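Local structure of type II restriction enzyme MspI (Moraxella sp., 1SA3) at residues L171-I183 against S234-W247. The protein recognises the double-stranded DNA sequence 5'-CCGG-3' as a type II restriction endonuclease and cleaves it after the first cytosine. Sequence-based numbering, arbitrary orientation.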
loop_
_atom_site.group_PDB
_atom_site.type_symbol
_atom_site.label_atom_id
_atom_site.label_comp_id
_atom_site.label_asym_id
_atom_site.label_seq_id
_atom_site.Cartn_x
_atom_site.Cartn_y
_atom_site.Cartn_z
ATOM N N LEU E 171 -1.548 24.517 9.259
ATOM C CA LEU E 171 -1.411 23.571 8.155
ATOM C C LEU E 171 -2.573 22.589 8.234
ATOM O O LEU E 171 -3.264 22.340 7.247
ATOM C CB LEU E 171 -0.070 22.824 8.248
ATOM C CG LEU E 171 0.176 21.641 7.287
ATOM C CD1 LEU E 171 -0.183 22.021 5.868
ATOM C CD2 LEU E 171 1.638 21.219 7.350
ATOM N N THR E 172 -2.792 22.052 9.430
ATOM C CA THR E 172 -3.859 21.090 9.665
ATOM C C THR E 172 -5.201 21.654 9.223
ATOM O O THR E 172 -6.016 20.959 8.613
ATOM C CB THR E 172 -3.953 20.734 11.154
ATOM O OG1 THR E 172 -2.725 20.130 11.579
ATOM C CG2 THR E 172 -5.117 19.780 11.401
ATOM N N GLU E 173 -5.415 22.924 9.547
ATOM C CA GLU E 173 -6.644 23.623 9.211
ATOM C C GLU E 173 -6.861 23.760 7.710
ATOM O O GLU E 173 -7.942 23.449 7.206
ATOM C CB GLU E 173 -6.636 25.010 9.865
ATOM C CG GLU E 173 -7.805 25.894 9.482
ATOM C CD GLU E 173 -7.824 27.195 10.263
ATOM O OE1 GLU E 173 -6.773 27.867 10.321
ATOM O OE2 GLU E 173 -8.890 27.548 10.817
ATOM N N LEU E 174 -5.834 24.222 6.997
ATOM C CA LEU E 174 -5.932 24.416 5.554
ATOM C C LEU E 174 -5.997 23.115 4.756
ATOM O O LEU E 174 -6.526 23.077 3.650
ATOM C CB LEU E 174 -4.744 25.250 5.053
ATOM C CG LEU E 174 -4.709 26.732 5.450
ATOM C CD1 LEU E 174 -3.456 27.393 4.889
ATOM C CD2 LEU E 174 -5.963 27.426 4.914
ATOM N N LEU E 175 -5.460 22.045 5.319
ATOM C CA LEU E 175 -5.439 20.768 4.621
ATOM C C LEU E 175 -6.761 20.016 4.751
ATOM O O LEU E 175 -7.123 19.225 3.880
ATOM C CB LEU E 175 -4.294 19.918 5.175
ATOM C CG LEU E 175 -3.858 18.673 4.412
ATOM C CD1 LEU E 175 -3.441 19.033 2.993
ATOM C CD2 LEU E 175 -2.693 18.033 5.169
ATOM N N GLU E 176 -7.475 20.282 5.842
ATOM C CA GLU E 176 -8.743 19.625 6.144
ATOM C C GLU E 176 -9.635 19.331 4.934
ATOM O O GLU E 176 -10.116 18.211 4.772
ATOM C CB GLU E 176 -9.517 20.445 7.184
ATOM C CG GLU E 176 -10.704 19.715 7.792
ATOM C CD GLU E 176 -11.935 19.749 6.906
ATOM O OE1 GLU E 176 -12.875 18.964 7.164
ATOM O OE2 GLU E 176 -11.969 20.567 5.961
ATOM N N PRO E 177 -9.868 20.329 4.071
ATOM C CA PRO E 177 -10.713 20.096 2.896
ATOM C C PRO E 177 -10.126 19.082 1.912
ATOM O O PRO E 177 -10.864 18.458 1.154
ATOM C CB PRO E 177 -10.825 21.485 2.265
ATOM C CG PRO E 177 -10.621 22.416 3.420
ATOM C CD PRO E 177 -9.490 21.750 4.163
ATOM N N TYR E 178 -8.804 18.927 1.921
ATOM C CA TYR E 178 -8.132 18.010 1.001
ATOM C C TYR E 178 -7.728 16.667 1.598
ATOM O O TYR E 178 -7.158 15.835 0.897
ATOM C CB TYR E 178 -6.866 18.652 0.430
ATOM C CG TYR E 178 -7.069 19.963 -0.284
ATOM C CD1 TYR E 178 -7.026 21.173 0.413
ATOM C CD2 TYR E 178 -7.267 19.999 -1.660
ATOM C CE1 TYR E 178 -7.168 22.393 -0.255
ATOM C CE2 TYR E 178 -7.412 21.208 -2.334
ATOM C CZ TYR E 178 -7.359 22.398 -1.625
ATOM O OH TYR E 178 -7.478 23.593 -2.298
ATOM N N ARG E 179 -8.010 16.463 2.880
ATOM C CA ARG E 179 -7.644 15.222 3.561
ATOM C C ARG E 179 -7.800 13.942 2.745
ATOM O O ARG E 179 -6.825 13.225 2.539
ATOM C CB ARG E 179 -8.426 15.094 4.869
ATOM C CG ARG E 179 -7.774 15.826 6.025
ATOM C CD ARG E 179 -8.804 16.431 6.960
ATOM N NE ARG E 179 -9.494 15.453 7.793
ATOM C CZ ARG E 179 -10.817 15.324 7.846
ATOM N NH1 ARG E 179 -11.594 16.102 7.104
ATOM N NH2 ARG E 179 -11.366 14.441 8.666
ATOM N N GLU E 180 -9.015 13.657 2.286
ATOM C CA GLU E 180 -9.284 12.445 1.511
ATOM C C GLU E 180 -8.528 12.370 0.190
ATOM O O GLU E 180 -7.972 11.324 -0.153
ATOM C CB GLU E 180 -10.788 12.303 1.248
ATOM C CG GLU E 180 -11.592 12.046 2.510
ATOM C CD GLU E 180 -12.980 11.481 2.240
ATOM O OE1 GLU E 180 -13.643 11.096 3.221
ATOM O OE2 GLU E 180 -13.410 11.418 1.063
ATOM N N ARG E 181 -8.514 13.470 -0.558
ATOM C CA ARG E 181 -7.798 13.497 -1.824
ATOM C C ARG E 181 -6.306 13.294 -1.572
ATOM O O ARG E 181 -5.642 12.567 -2.306
ATOM C CB ARG E 181 -8.030 14.827 -2.544
ATOM C CG ARG E 181 -9.308 14.859 -3.366
ATOM C CD ARG E 181 -9.614 16.271 -3.841
ATOM N NE ARG E 181 -9.948 17.150 -2.722
ATOM C CZ ARG E 181 -10.254 18.437 -2.851
ATOM N NH1 ARG E 181 -10.263 18.998 -4.054
ATOM N NH2 ARG E 181 -10.566 19.160 -1.783
ATOM N N PHE E 182 -5.788 13.936 -0.528
ATOM C CA PHE E 182 -4.372 13.820 -0.180
ATOM C C PHE E 182 -3.996 12.358 0.084
ATOM O O PHE E 182 -3.019 11.844 -0.464
ATOM C CB PHE E 182 -4.068 14.656 1.068
ATOM C CG PHE E 182 -2.594 14.860 1.332
ATOM C CD1 PHE E 182 -1.945 16.000 0.867
ATOM C CD2 PHE E 182 -1.868 13.938 2.080
ATOM C CE1 PHE E 182 -0.594 16.230 1.148
ATOM C CE2 PHE E 182 -0.516 14.158 2.366
ATOM C CZ PHE E 182 0.121 15.313 1.898
ATOM N N ILE E 183 -4.775 11.686 0.924
ATOM C CA ILE E 183 -4.491 10.295 1.252
ATOM C C ILE E 183 -4.625 9.378 0.043
ATOM O O ILE E 183 -3.729 8.588 -0.250
ATOM C CB ILE E 183 -5.427 9.772 2.353
ATOM C CG1 ILE E 183 -5.269 10.618 3.616
ATOM C CG2 ILE E 183 -5.088 8.322 2.663
ATOM C CD1 ILE E 183 -6.396 10.461 4.605
ATOM N N SER E 234 -8.021 12.396 12.874
ATOM C CA SER E 234 -8.994 13.253 13.544
ATOM C C SER E 234 -8.798 13.333 15.057
ATOM O O SER E 234 -9.299 14.258 15.699
ATOM C CB SER E 234 -10.420 12.780 13.247
ATOM O OG SER E 234 -10.756 12.989 11.888
ATOM N N LYS E 235 -8.078 12.370 15.625
ATOM C CA LYS E 235 -7.840 12.360 17.064
ATOM C C LYS E 235 -7.162 13.648 17.517
ATOM O O LYS E 235 -6.690 14.434 16.693
ATOM C CB LYS E 235 -6.987 11.154 17.463
ATOM C CG LYS E 235 -7.569 9.820 17.018
ATOM C CD LYS E 235 -9.050 9.703 17.359
ATOM C CE LYS E 235 -9.638 8.413 16.803
ATOM N NZ LYS E 235 -11.119 8.348 16.965
ATOM N N ALA E 236 -7.117 13.850 18.831
ATOM C CA ALA E 236 -6.536 15.050 19.430
ATOM C C ALA E 236 -5.180 15.472 18.870
ATOM O O ALA E 236 -4.951 16.659 18.613
ATOM C CB ALA E 236 -6.434 14.867 20.941
ATOM N N ARG E 237 -4.286 14.505 18.686
ATOM C CA ARG E 237 -2.950 14.794 18.182
ATOM C C ARG E 237 -2.930 15.229 16.715
ATOM O O ARG E 237 -1.949 15.810 16.252
ATOM C CB ARG E 237 -2.044 13.574 18.371
ATOM C CG ARG E 237 -0.570 13.926 18.486
ATOM C CD ARG E 237 -0.305 14.721 19.764
ATOM N NE ARG E 237 1.052 15.263 19.837
ATOM C CZ ARG E 237 1.493 16.286 19.111
ATOM N NH1 ARG E 237 0.685 16.888 18.247
ATOM N NH2 ARG E 237 2.740 16.713 19.249
ATOM N N LYS E 238 -4.010 14.951 15.989
ATOM C CA LYS E 238 -4.096 15.320 14.576
ATOM C C LYS E 238 -2.888 14.794 13.800
ATOM O O LYS E 238 -2.208 15.551 13.110
ATOM C CB LYS E 238 -4.166 16.845 14.433
ATOM C CG LYS E 238 -5.533 17.385 14.029
ATOM C CD LYS E 238 -6.616 16.974 15.003
ATOM C CE LYS E 238 -7.975 17.470 14.539
ATOM N NZ LYS E 238 -9.053 17.031 15.463
ATOM N N PRO E 239 -2.612 13.483 13.903
ATOM C CA PRO E 239 -1.473 12.869 13.203
ATOM C C PRO E 239 -1.427 13.260 11.724
ATOM O O PRO E 239 -2.461 13.326 11.064
ATOM C CB PRO E 239 -1.722 11.375 13.389
ATOM C CG PRO E 239 -2.448 11.314 14.697
ATOM C CD PRO E 239 -3.420 12.455 14.583
ATOM N N GLY E 240 -0.228 13.513 11.214
ATOM C CA GLY E 240 -0.084 13.884 9.817
ATOM C C GLY E 240 -0.924 15.088 9.427
ATOM O O GLY E 240 -1.443 15.152 8.318
ATOM N N PHE E 241 -1.061 16.045 10.338
ATOM C CA PHE E 241 -1.846 17.242 10.064
ATOM C C PHE E 241 -3.258 16.871 9.633
ATOM O O PHE E 241 -3.846 17.497 8.748
ATOM C CB PHE E 241 -1.137 18.082 8.997
ATOM C CG PHE E 241 0.258 18.474 9.392
ATOM C CD1 PHE E 241 0.467 19.414 10.400
ATOM C CD2 PHE E 241 1.360 17.839 8.831
ATOM C CE1 PHE E 241 1.757 19.711 10.848
ATOM C CE2 PHE E 241 2.650 18.125 9.268
ATOM C CZ PHE E 241 2.848 19.066 10.285
ATOM N N GLY E 242 -3.793 15.837 10.274
ATOM C CA GLY E 242 -5.143 15.393 9.981
ATOM C C GLY E 242 -5.273 14.309 8.929
ATOM O O GLY E 242 -6.352 13.733 8.773
ATOM N N THR E 243 -4.188 14.022 8.208
ATOM C CA THR E 243 -4.229 12.996 7.164
ATOM C C THR E 243 -4.052 11.580 7.696
ATOM O O THR E 243 -4.403 10.622 7.016
ATOM C CB THR E 243 -3.128 13.188 6.102
ATOM O OG1 THR E 243 -1.848 13.135 6.739
ATOM C CG2 THR E 243 -3.295 14.500 5.371
ATOM N N GLY E 244 -3.492 11.441 8.893
ATOM C CA GLY E 244 -3.287 10.113 9.443
ATOM C C GLY E 244 -2.046 9.430 8.878
ATOM O O GLY E 244 -1.720 8.293 9.231
ATOM N N LEU E 245 -1.364 10.119 7.975
ATOM C CA LEU E 245 -0.138 9.595 7.390
ATOM C C LEU E 245 0.997 10.218 8.191
ATOM O O LEU E 245 0.821 11.281 8.794
ATOM C CB LEU E 245 -0.018 10.026 5.924
ATOM C CG LEU E 245 -1.095 9.510 4.969
ATOM C CD1 LEU E 245 -0.851 10.087 3.580
ATOM C CD2 LEU E 245 -1.062 7.986 4.931
ATOM N N ASN E 246 2.151 9.566 8.209
ATOM C CA ASN E 246 3.297 10.110 8.921
ATOM C C ASN E 246 4.156 10.837 7.900
ATOM O O ASN E 246 4.634 10.226 6.940
ATOM C CB ASN E 246 4.107 8.995 9.581
ATOM C CG ASN E 246 3.254 8.107 10.466
ATOM O OD1 ASN E 246 2.558 7.213 9.986
ATOM N ND2 ASN E 246 3.291 8.364 11.762
ATOM N N TRP E 247 4.328 12.144 8.095
ATOM C CA TRP E 247 5.130 12.967 7.193
ATOM C C TRP E 247 6.601 12.996 7.613
ATOM O O TRP E 247 6.921 13.326 8.753
ATOM C CB TRP E 247 4.616 14.415 7.194
ATOM C CG TRP E 247 3.246 14.625 6.613
ATOM C CD1 TRP E 247 2.205 13.751 6.617
ATOM C CD2 TRP E 247 2.757 15.834 6.006
ATOM N NE1 TRP E 247 1.091 14.337 6.055
ATOM C CE2 TRP E 247 1.405 15.616 5.670
ATOM C CE3 TRP E 247 3.336 17.078 5.719
ATOM C CZ2 TRP E 247 0.615 16.597 5.060
ATOM C CZ3 TRP E 247 2.548 18.060 5.111
ATOM C CH2 TRP E 247 1.201 17.807 4.789
HETATM O O HOH W 1 -6.352 18.440 8.094
HETATM O O HOH W 2 -8.811 13.910 9.811
#
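Leu171 lays its CD2 methyl on one face of the Phe241 ring, almost exactly over the centre: this CH-pi contact measures 3.5 Å from CD2 to the ring centroid and lies 3° off the normal. Leu171 CG stands anti to the backbone N (chi1 172°), which carries the branched end across to the ring. At the edge of the same ring, in its plane, lie Thr172 OG1 and Trp247 CD2, while Phe241 CD2 in turn sits over a face of the Trp247 indole. Thr172 OG1 is hydrogen-bonded to Lys168 O, one turn back in its own helix, and merely touches the Phe241 edge. Phe182 and the indole six-membered ring are near parallel, planes at 9°, but slid apart with centroids 5.3 Å away, so they meet mainly through Phe182 CZ and Trp247 CZ2 at 3.4 Å. Leu175 CD2 meets both Trp247 CZ2 and Thr243 CG2, and an apolar branch suits this buried place between an aromatic carbon and a methyl.

Thr243 suits its place by combining a methyl with a hydroxyl. Its methyl packs on Leu175 and Phe182, whereas Thr243 OG1 donates to Gly240 O (2.6 Å) and accepts from Leu245 N, forming an ST turn, and from Trp247 NE1 at 3.2 Å. The buried indole N-H is thereby satisfied and the loop tied to the ring. No direct hydrogen bond joins the segments; water does the bridging. One water donates to Thr172 O and Phe241 O; another accepts from Arg179 NE (2.6 Å) and donates to Gly242 O, with Arg179 NH1 salt-bridged to Glu176 OE1.

The contact thus fastens the junction of helices 165-175 and 179-188 to the loop leading from helix 222-234 into edge strand 246-249. Helix 133-140 packs on Phe182, helix 146-157 on Leu171, and Phe260 and His154 meet Trp247 edge-to-face.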